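Long-range contacts in porin (Pseudomonas aeruginosa, PDB 3T24), which forms an outer-membrane beta-barrel channel that probably lets small carboxylate-bearing substrates cross the outer membrane: residues 171-176 / 215-220; 176-181 / 341-346; 240-245 / 258-263; 251-256 / 281-286. One frame throughout, in Å; residues are numbered along the deposited sequence.

Contact 1. Residues 171-176 / 215-220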
# COMPACT_ATOMS: atom_id res chain seq x y z
N MET A 171 -2.34 1.29 17.35
CA MET A 171 -1.34 1.02 16.33
C MET A 171 0.03 0.64 16.90
O MET A 171 0.35 0.91 18.06
CB MET A 171 -1.20 2.24 15.42
CG MET A 171 -2.46 2.52 14.61
SD MET A 171 -2.47 4.18 13.88
CE MET A 171 -3.17 5.08 15.26
N THR A 172 0.84 0.00 16.07
CA THR A 172 2.22 -0.24 16.44
C THR A 172 3.08 -0.03 15.22
O THR A 172 2.60 0.40 14.17
CB THR A 172 2.48 -1.68 17.00
OG1 THR A 172 2.06 -2.67 16.06
CG2 THR A 172 1.76 -1.92 18.32
N ILE A 173 4.36 -0.34 15.36
CA ILE A 173 5.30 -0.16 14.28
C ILE A 173 5.61 -1.52 13.67
O ILE A 173 5.58 -2.55 14.34
CB ILE A 173 6.59 0.50 14.78
CG1 ILE A 173 7.34 1.15 13.62
CG2 ILE A 173 7.49 -0.55 15.54
CD1 ILE A 173 8.61 1.87 14.04
N THR A 174 5.89 -1.55 12.38
CA THR A 174 6.36 -2.79 11.78
C THR A 174 7.72 -3.15 12.36
O THR A 174 8.65 -2.35 12.34
CB THR A 174 6.48 -2.64 10.28
OG1 THR A 174 5.25 -2.10 9.76
CG2 THR A 174 6.79 -4.02 9.62
N GLY A 175 7.85 -4.36 12.89
CA GLY A 175 9.10 -4.78 13.49
C GLY A 175 9.62 -6.08 12.89
O GLY A 175 9.10 -6.57 11.90
N GLY A 176 10.65 -6.65 13.50
CA GLY A 176 11.09 -7.98 13.11
C GLY A 176 12.14 -7.99 12.01
O GLY A 176 12.73 -6.95 11.72
N ASP A 215 2.77 8.48 17.67
CA ASP A 215 3.18 8.97 18.98
C ASP A 215 3.98 7.91 19.74
O ASP A 215 3.58 6.74 19.81
CB ASP A 215 1.97 9.46 19.78
CG ASP A 215 2.35 10.45 20.86
OD1 ASP A 215 3.30 11.24 20.67
OD2 ASP A 215 1.69 10.43 21.91
N ASN A 216 5.12 8.36 20.29
CA ASN A 216 6.05 7.52 21.05
C ASN A 216 6.92 6.56 20.22
O ASN A 216 7.94 6.05 20.71
CB ASN A 216 5.35 6.78 22.21
CG ASN A 216 4.75 7.76 23.22
OD1 ASN A 216 5.36 8.77 23.57
ND2 ASN A 216 3.53 7.47 23.65
N PHE A 217 6.55 6.35 18.96
CA PHE A 217 7.31 5.47 18.09
C PHE A 217 8.33 6.20 17.24
O PHE A 217 9.52 5.95 17.36
CB PHE A 217 6.38 4.63 17.21
CG PHE A 217 5.69 3.53 17.95
CD1 PHE A 217 6.20 2.25 17.95
CD2 PHE A 217 4.53 3.80 18.67
CE1 PHE A 217 5.56 1.24 18.62
CE2 PHE A 217 3.89 2.79 19.37
CZ PHE A 217 4.40 1.50 19.33
N TYR A 218 7.85 7.10 16.38
CA TYR A 218 8.72 7.77 15.42
C TYR A 218 8.10 9.02 14.81
O TYR A 218 6.86 9.21 14.81
CB TYR A 218 9.10 6.81 14.28
CG TYR A 218 7.96 6.44 13.33
CD1 TYR A 218 7.67 7.22 12.22
CD2 TYR A 218 7.17 5.31 13.56
CE1 TYR A 218 6.66 6.89 11.36
CE2 TYR A 218 6.15 4.96 12.69
CZ TYR A 218 5.89 5.77 11.60
OH TYR A 218 4.89 5.43 10.73
N LYS A 219 8.98 9.86 14.28
CA LYS A 219 8.61 10.98 13.43
C LYS A 219 9.25 10.72 12.09
O LYS A 219 10.36 10.19 12.00
CB LYS A 219 9.20 12.29 13.96
CG LYS A 219 9.02 12.53 15.43
CD LYS A 219 9.44 13.95 15.78
CE LYS A 219 9.98 14.01 17.18
NZ LYS A 219 11.27 13.26 17.28
N GLN A 220 8.58 11.14 11.03
CA GLN A 220 9.11 10.89 9.71
C GLN A 220 8.80 12.08 8.81
O GLN A 220 7.68 12.61 8.83
CB GLN A 220 8.48 9.62 9.15
CG GLN A 220 8.98 9.20 7.77
CD GLN A 220 8.35 7.88 7.35
OE1 GLN A 220 7.30 7.86 6.70
NE2 GLN A 220 8.98 6.78 7.74
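I173 divides its side chain between two aromatic rings, F217 and Y218. Its branch point lies against F217, with CB 3.6 Å from F217 CD1 and I173 CG2 3.9 Å from that same ring atom. The two side chains slide past each other in opposite directions, so F217 runs on beyond I173 until its CZ comes to 4.0 Å from T172 CA. At the far corner of the ring, CE2 lies 4.2 Å from the carbonyl oxygen of M171. The other arm of I173 serves Y218. CG1 stands anti to the backbone N (chi1 -159°), and CD1, at the end of this extended arm, comes to 3.8 Å from Y218 CD2; the two side chains pass at a slant. The contact is held by van der Waals packing, and most of what touches is buried.

Residues 171-176 belong to the long connection between strands 150-161 and 192-200, while 215-220 turn out of strand 205-214 into strand 218-230. V254 also packs on I173, L187 lies against F217, and F192 of strand 192-200 touches both M171 and Y218, so the connection lies close against the barrel strands beside it.

Contact 2. Residues 176-181 / 341-346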
# COMPACT_ATOMS: atom_id res chain seq x y z
N GLY A 176 10.65 -6.65 13.50
CA GLY A 176 11.09 -7.98 13.11
C GLY A 176 12.14 -7.99 12.01
O GLY A 176 12.73 -6.95 11.72
N GLY A 177 12.36 -9.16 11.41
CA GLY A 177 13.41 -9.36 10.43
C GLY A 177 14.73 -8.77 10.91
O GLY A 177 15.09 -8.89 12.07
N LYS A 178 15.45 -8.10 10.03
CA LYS A 178 16.67 -7.42 10.46
C LYS A 178 16.49 -5.89 10.41
O LYS A 178 17.45 -5.17 10.15
CB LYS A 178 17.84 -7.88 9.59
CG LYS A 178 18.12 -9.37 9.69
CD LYS A 178 18.53 -9.73 11.11
CE LYS A 178 18.91 -11.19 11.19
NZ LYS A 178 19.40 -11.54 12.53
N ARG A 179 15.26 -5.43 10.62
CA ARG A 179 14.94 -4.00 10.66
C ARG A 179 15.62 -3.40 11.86
O ARG A 179 16.00 -2.22 11.88
CB ARG A 179 13.42 -3.75 10.76
CG ARG A 179 12.63 -4.16 9.53
CD ARG A 179 11.12 -3.92 9.67
NE ARG A 179 10.40 -4.27 8.43
CZ ARG A 179 9.85 -5.45 8.24
NH1 ARG A 179 9.92 -6.36 9.20
NH2 ARG A 179 9.22 -5.73 7.12
N GLN A 180 15.75 -4.22 12.89
CA GLN A 180 16.51 -3.81 14.04
C GLN A 180 15.81 -2.63 14.77
O GLN A 180 16.42 -1.82 15.49
CB GLN A 180 17.88 -3.51 13.49
CG GLN A 180 18.47 -2.29 13.92
CD GLN A 180 19.16 -2.48 15.19
OE1 GLN A 180 18.96 -3.49 15.87
NE2 GLN A 180 19.96 -1.51 15.56
N ILE A 181 14.50 -2.57 14.59
CA ILE A 181 13.66 -1.64 15.32
C ILE A 181 13.32 -2.17 16.71
O ILE A 181 12.81 -3.27 16.87
CB ILE A 181 12.38 -1.32 14.57
CG1 ILE A 181 12.72 -0.48 13.33
CG2 ILE A 181 11.41 -0.62 15.48
CD1 ILE A 181 11.64 -0.45 12.32
N ASP A 341 22.78 -5.61 7.68
CA ASP A 341 23.37 -5.86 8.97
C ASP A 341 22.60 -6.99 9.68
O ASP A 341 21.38 -6.89 9.92
CB ASP A 341 23.37 -4.58 9.80
CG ASP A 341 24.06 -4.75 11.14
OD1 ASP A 341 24.36 -5.91 11.49
OD2 ASP A 341 24.28 -3.74 11.85
N LEU A 342 23.31 -8.05 10.01
CA LEU A 342 22.69 -9.23 10.61
C LEU A 342 22.53 -9.08 12.11
O LEU A 342 21.87 -9.91 12.75
CB LEU A 342 23.47 -10.51 10.28
CG LEU A 342 23.55 -10.93 8.81
CD1 LEU A 342 24.54 -12.09 8.68
CD2 LEU A 342 22.20 -11.31 8.22
N LEU A 343 23.13 -8.03 12.67
CA LEU A 343 22.75 -7.58 14.02
C LEU A 343 23.36 -8.41 15.15
O LEU A 343 23.88 -7.86 16.13
CB LEU A 343 21.20 -7.59 14.15
CG LEU A 343 20.37 -6.32 13.89
CD1 LEU A 343 20.99 -5.35 12.90
CD2 LEU A 343 18.93 -6.66 13.50
N THR A 344 23.30 -9.72 15.04
CA THR A 344 23.78 -10.58 16.11
C THR A 344 24.91 -11.48 15.65
O THR A 344 25.40 -12.32 16.40
CB THR A 344 22.68 -11.49 16.65
OG1 THR A 344 22.10 -12.23 15.57
CG2 THR A 344 21.61 -10.65 17.33
N THR A 345 25.30 -11.32 14.40
CA THR A 345 26.37 -12.10 13.82
C THR A 345 26.98 -11.24 12.73
O THR A 345 26.30 -10.38 12.14
CB THR A 345 25.87 -13.41 13.19
OG1 THR A 345 26.98 -14.26 12.93
CG2 THR A 345 25.19 -13.15 11.86
N SER A 346 28.27 -11.47 12.51
CA SER A 346 29.06 -10.78 11.50
C SER A 346 28.71 -11.33 10.13
O SER A 346 28.22 -12.46 10.00
CB SER A 346 30.56 -11.05 11.75
OG SER A 346 31.09 -10.09 12.65
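L342 O takes two donors, which reach it from opposite faces of its carbonyl plane. One is K178 NZ at 3.0 Å, tilted 23° from that plane; the other is T344 N, 2.7 Å from L342 O, whose bond spans L343 and, with that residue's positive phi, fits a classic gamma turn. K178 gets there by a kink: its chain bends at chi2 (-63°) and then runs straight, which carries CD to 3.7 Å from L342 O and leaves the ammonium at the carbonyl. On the way K178 CB passes 3.7 Å from D341 O.

Each segment contains a tight turn. G176 to R179 form a type II' beta turn with G177 and K178 at its corners, and D341 OD1 accepts from L343 N in an Asx turn, met from above the carboxylate plane. They sit in two different loops of the porin barrel, one after strand 150-161 and one after strand 328-341.

The apolar half of the contact belongs to L343. It slides alongside K178, bringing its CD2 to 3.9 Å from K178 CD, and meets Q180 at a slant, the tight point being L343 CD2 at 3.3 Å from Q180 CB. Q180 OE1 stays beside L343 CG, while NE2 binds D282 O. K307, from yet another loop, forms a salt bridge with D341 and touches L343, while R179 reaches D303.

Contact 3. Residues 240-245 / 258-263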
# COMPACT_ATOMS: atom_id res chain seq x y z
N ASP A 240 10.60 8.88 -10.39
CA ASP A 240 9.97 8.89 -9.08
C ASP A 240 11.07 8.87 -8.02
O ASP A 240 11.62 7.81 -7.71
CB ASP A 240 9.11 7.63 -8.94
CG ASP A 240 8.15 7.69 -7.75
OD1 ASP A 240 8.43 8.39 -6.75
OD2 ASP A 240 7.11 7.02 -7.82
N ILE A 241 11.41 10.04 -7.49
CA ILE A 241 12.51 10.12 -6.52
C ILE A 241 11.96 10.44 -5.12
O ILE A 241 11.10 11.30 -4.97
CB ILE A 241 13.64 11.12 -6.94
CG1 ILE A 241 14.43 10.58 -8.14
CG2 ILE A 241 14.66 11.30 -5.82
CD1 ILE A 241 13.64 10.44 -9.39
N ARG A 242 12.48 9.73 -4.12
CA ARG A 242 11.93 9.73 -2.78
C ARG A 242 13.02 9.74 -1.72
O ARG A 242 14.08 9.13 -1.91
CB ARG A 242 11.10 8.47 -2.56
CG ARG A 242 10.03 8.23 -3.61
CD ARG A 242 9.25 6.99 -3.25
NE ARG A 242 8.27 6.64 -4.26
CZ ARG A 242 7.50 5.56 -4.20
NH1 ARG A 242 7.60 4.73 -3.17
NH2 ARG A 242 6.62 5.33 -5.16
N TRP A 243 12.75 10.39 -0.60
CA TRP A 243 13.71 10.41 0.50
C TRP A 243 12.99 10.67 1.80
O TRP A 243 12.22 11.61 1.91
CB TRP A 243 14.77 11.48 0.25
CG TRP A 243 15.85 11.44 1.26
CD1 TRP A 243 16.97 10.64 1.23
CD2 TRP A 243 15.95 12.21 2.46
NE1 TRP A 243 17.75 10.88 2.33
CE2 TRP A 243 17.14 11.84 3.10
CE3 TRP A 243 15.14 13.19 3.04
CZ2 TRP A 243 17.55 12.40 4.31
CZ3 TRP A 243 15.53 13.75 4.23
CH2 TRP A 243 16.73 13.35 4.86
N ALA A 244 13.23 9.82 2.79
CA ALA A 244 12.51 9.93 4.05
C ALA A 244 13.48 9.83 5.21
O ALA A 244 14.36 8.96 5.23
CB ALA A 244 11.47 8.83 4.17
N ARG A 245 13.31 10.72 6.17
CA ARG A 245 14.08 10.69 7.40
C ARG A 245 13.10 10.30 8.51
O ARG A 245 12.05 10.95 8.69
CB ARG A 245 14.70 12.08 7.66
CG ARG A 245 15.40 12.26 9.00
CD ARG A 245 16.37 11.13 9.21
NE ARG A 245 17.29 11.33 10.33
CZ ARG A 245 17.79 10.33 11.05
NH1 ARG A 245 17.43 9.08 10.77
NH2 ARG A 245 18.63 10.57 12.04
N ALA A 258 15.87 6.77 4.13
CA ALA A 258 15.49 5.86 3.08
C ALA A 258 15.51 6.59 1.75
O ALA A 258 14.59 7.33 1.45
CB ALA A 258 14.11 5.29 3.34
N LEU A 259 16.56 6.38 0.97
CA LEU A 259 16.59 6.91 -0.38
C LEU A 259 16.09 5.82 -1.30
O LEU A 259 16.57 4.69 -1.27
CB LEU A 259 18.00 7.35 -0.76
CG LEU A 259 18.22 7.91 -2.18
CD1 LEU A 259 17.30 9.10 -2.50
CD2 LEU A 259 19.70 8.27 -2.43
N ASN A 260 15.09 6.16 -2.10
CA ASN A 260 14.53 5.19 -3.02
C ASN A 260 13.91 5.89 -4.23
O ASN A 260 13.17 6.85 -4.09
CB ASN A 260 13.54 4.22 -2.33
CG ASN A 260 12.33 4.91 -1.74
OD1 ASN A 260 11.20 4.63 -2.15
ND2 ASN A 260 12.54 5.78 -0.76
N ALA A 261 14.26 5.39 -5.41
CA ALA A 261 13.87 6.02 -6.65
C ALA A 261 13.59 4.96 -7.71
O ALA A 261 14.23 3.91 -7.75
CB ALA A 261 14.96 6.96 -7.11
N MET A 262 12.62 5.24 -8.57
CA MET A 262 12.27 4.34 -9.65
C MET A 262 12.20 5.13 -10.94
O MET A 262 11.69 6.26 -10.96
CB MET A 262 10.93 3.66 -9.40
CG MET A 262 10.59 2.60 -10.46
SD MET A 262 10.68 0.91 -9.85
CE MET A 262 9.31 0.90 -8.69
N PHE A 263 12.69 4.53 -12.00
CA PHE A 263 12.65 5.15 -13.31
C PHE A 263 11.95 4.18 -14.22
O PHE A 263 12.34 3.02 -14.32
CB PHE A 263 14.08 5.43 -13.78
CG PHE A 263 14.81 6.38 -12.88
CD1 PHE A 263 14.78 7.74 -13.12
CD2 PHE A 263 15.49 5.92 -11.77
CE1 PHE A 263 15.44 8.62 -12.29
CE2 PHE A 263 16.15 6.78 -10.94
CZ PHE A 263 16.12 8.14 -11.19
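D240 and M262 open a ladder of backbone hydrogen bonds between two antiparallel strands whose axes approach to 4.7 Å. D240-M262, R242-N260 and A244-A258 are the hydrogen-bonded pairs, I241-A261 and W243-L259 the non-hydrogen-bonded pairs between them. The bond from R242 N to N260 O is weak, whereas its return, N260 N to R242 O, is nearly straight (175°). CA-H...O contacts add to the ladder, among them W243 CA to A258 O.

Charged and polar groups gather on the face that carries D240, R242 and N260, with A244, A258 and M262 on it too. R242 runs extended from CG to NE and grips D240 side-on: NE binds OD1 of D240 at 3.0 Å and NH2 binds its OD2 at 3.2 Å, both from above the carboxylate plane. Across the strands R242 CD lies 3.3 Å from N260 OD1, the guanidinium and amide planes standing perpendicular. That oxygen accepts from V296 N, and Y294 gives R242 a cation-pi partner.

Apolar contacts take the other face. I241 CD1 meets F263 CZ at 3.8 Å, and L259 CB comes to the edge of the W243 ring, 4.0 Å from CD1. A bound C8E detergent molecule lies near I241.

Such a division suits a barrel wall: the wholly apolar face probably meets lipid, the mixed one the channel interior.

Contact 4. Residues 251-256 / 281-286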
# COMPACT_ATOMS: atom_id res chain seq x y z
N SER A 251 10.42 6.40 22.76
CA SER A 251 10.29 5.05 23.31
C SER A 251 10.67 3.97 22.31
O SER A 251 10.37 2.81 22.55
CB SER A 251 8.88 4.82 23.85
OG SER A 251 8.60 5.68 24.95
N SER A 252 11.36 4.36 21.23
CA SER A 252 11.96 3.40 20.30
C SER A 252 13.40 3.79 20.00
O SER A 252 13.91 4.73 20.57
CB SER A 252 11.20 3.35 18.98
OG SER A 252 11.41 4.54 18.25
N ASN A 253 14.04 3.08 19.06
CA ASN A 253 15.40 3.42 18.64
C ASN A 253 15.41 3.79 17.17
O ASN A 253 16.46 3.83 16.53
CB ASN A 253 16.37 2.25 18.87
CG ASN A 253 16.07 1.07 17.94
OD1 ASN A 253 14.94 0.92 17.43
ND2 ASN A 253 17.08 0.22 17.71
N VAL A 254 14.22 4.02 16.63
CA VAL A 254 14.09 4.33 15.21
C VAL A 254 15.08 5.41 14.78
O VAL A 254 15.18 6.47 15.39
CB VAL A 254 12.63 4.75 14.84
CG1 VAL A 254 12.61 5.46 13.48
CG2 VAL A 254 11.70 3.53 14.86
N ASP A 255 15.80 5.14 13.70
CA ASP A 255 16.78 6.08 13.17
C ASP A 255 17.13 5.65 11.74
O ASP A 255 17.94 4.74 11.52
CB ASP A 255 18.03 6.08 14.04
CG ASP A 255 19.21 6.73 13.35
OD1 ASP A 255 19.02 7.83 12.77
OD2 ASP A 255 20.32 6.13 13.35
N ASN A 256 16.48 6.29 10.77
CA ASN A 256 16.55 5.78 9.41
C ASN A 256 16.48 6.86 8.36
O ASN A 256 15.71 7.83 8.48
CB ASN A 256 15.42 4.75 9.19
CG ASN A 256 15.30 4.30 7.73
OD1 ASN A 256 14.44 4.76 6.97
ND2 ASN A 256 16.14 3.35 7.34
N GLY A 281 21.39 4.35 8.68
CA GLY A 281 21.08 4.72 10.05
C GLY A 281 21.00 3.44 10.85
O GLY A 281 21.24 2.37 10.32
N ASP A 282 20.63 3.54 12.12
CA ASP A 282 20.66 2.39 13.01
C ASP A 282 19.51 1.38 12.84
O ASP A 282 19.59 0.28 13.40
CB ASP A 282 20.75 2.87 14.47
CG ASP A 282 21.03 1.74 15.45
OD1 ASP A 282 20.42 1.75 16.55
OD2 ASP A 282 21.87 0.87 15.13
N THR A 283 18.47 1.73 12.08
CA THR A 283 17.35 0.79 11.84
C THR A 283 16.90 0.87 10.39
O THR A 283 17.28 1.79 9.68
CB THR A 283 16.11 1.15 12.68
OG1 THR A 283 15.48 2.30 12.09
CG2 THR A 283 16.49 1.45 14.12
N GLY A 284 16.08 -0.08 9.97
CA GLY A 284 15.40 0.03 8.69
C GLY A 284 14.24 1.05 8.66
O GLY A 284 14.02 1.82 9.62
N PHE A 285 13.50 1.07 7.56
CA PHE A 285 12.37 2.00 7.37
C PHE A 285 11.25 1.89 8.42
O PHE A 285 10.89 0.79 8.85
CB PHE A 285 11.79 1.79 5.99
CG PHE A 285 10.79 2.83 5.57
CD1 PHE A 285 11.17 4.16 5.44
CD2 PHE A 285 9.47 2.48 5.29
CE1 PHE A 285 10.25 5.13 5.06
CE2 PHE A 285 8.56 3.43 4.89
CZ PHE A 285 8.94 4.76 4.77
N ALA A 286 10.70 3.03 8.83
CA ALA A 286 9.61 3.07 9.82
C ALA A 286 8.23 3.22 9.19
O ALA A 286 7.98 4.16 8.42
CB ALA A 286 9.84 4.19 10.83
O HOH W 1 18.90 3.93 17.34
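D255 and N256 draw their backbone close to that of D282 and G281, and T283 N binds D255 O at 3.1 Å. G281, with a phi of 102°, lies directly against D255 O.

Three side chains add hydrogen bonds to this. T283 OG1, held between its own backbone N and carbonyl carbon (chi1 75°), accepts a long but almost straight bond from D255 N (3.3 Å to T283 OG1) and donates to G284 O on a lone pair. The carboxylate of D255 has two partners: OD2 accepts from D282 N at 2.9 Å, from above the carboxylate plane, while OD1 forms a salt bridge with R245. N256 gives ND2 to T283 O at 3.0 Å; its OD1 lies at the edge of the F285 ring, 3.7 Å from CD1. A water donates to both N253 O and D282 OD1, bridging the two segments beside N253 and D282. T283 CG2 packs 3.7 Å from N253 OD1, an oxygen that binds V182 N, and V254 CG1 touches A286 CB at 4.0 Å.

F285 packs against A244, on the same side of the wall as the charged R242. A long loop leaving strand 270-280 and folding back onto the inner wall, as this one appears to do, is characteristic of OprD-family porins, whose inward loops narrow the channel.

How the contacts relate
Contact 4 is the meeting point: its centre lies 9 Å from contact 1, 12 Å from contact 2 and 17 Å from contact 3. Contacts 1 and 2 share G176. F217 O and Q220 NE2 tie contact 1 to S252 and A286, while R179 and Q180 tie contact 2 to G284 and D282. Contact 3, a hairpin, shares strand 255-267 with contact 4. Along the chain contact 1 closes before contacts 3 and 4 open; these two cross, their segments alternating, and both are nested inside the loop closed by contact 2. Contacts 1, 2 and 4 thus tie loops distant in sequence to one another and to the barrel strands on one side of the chain's centre.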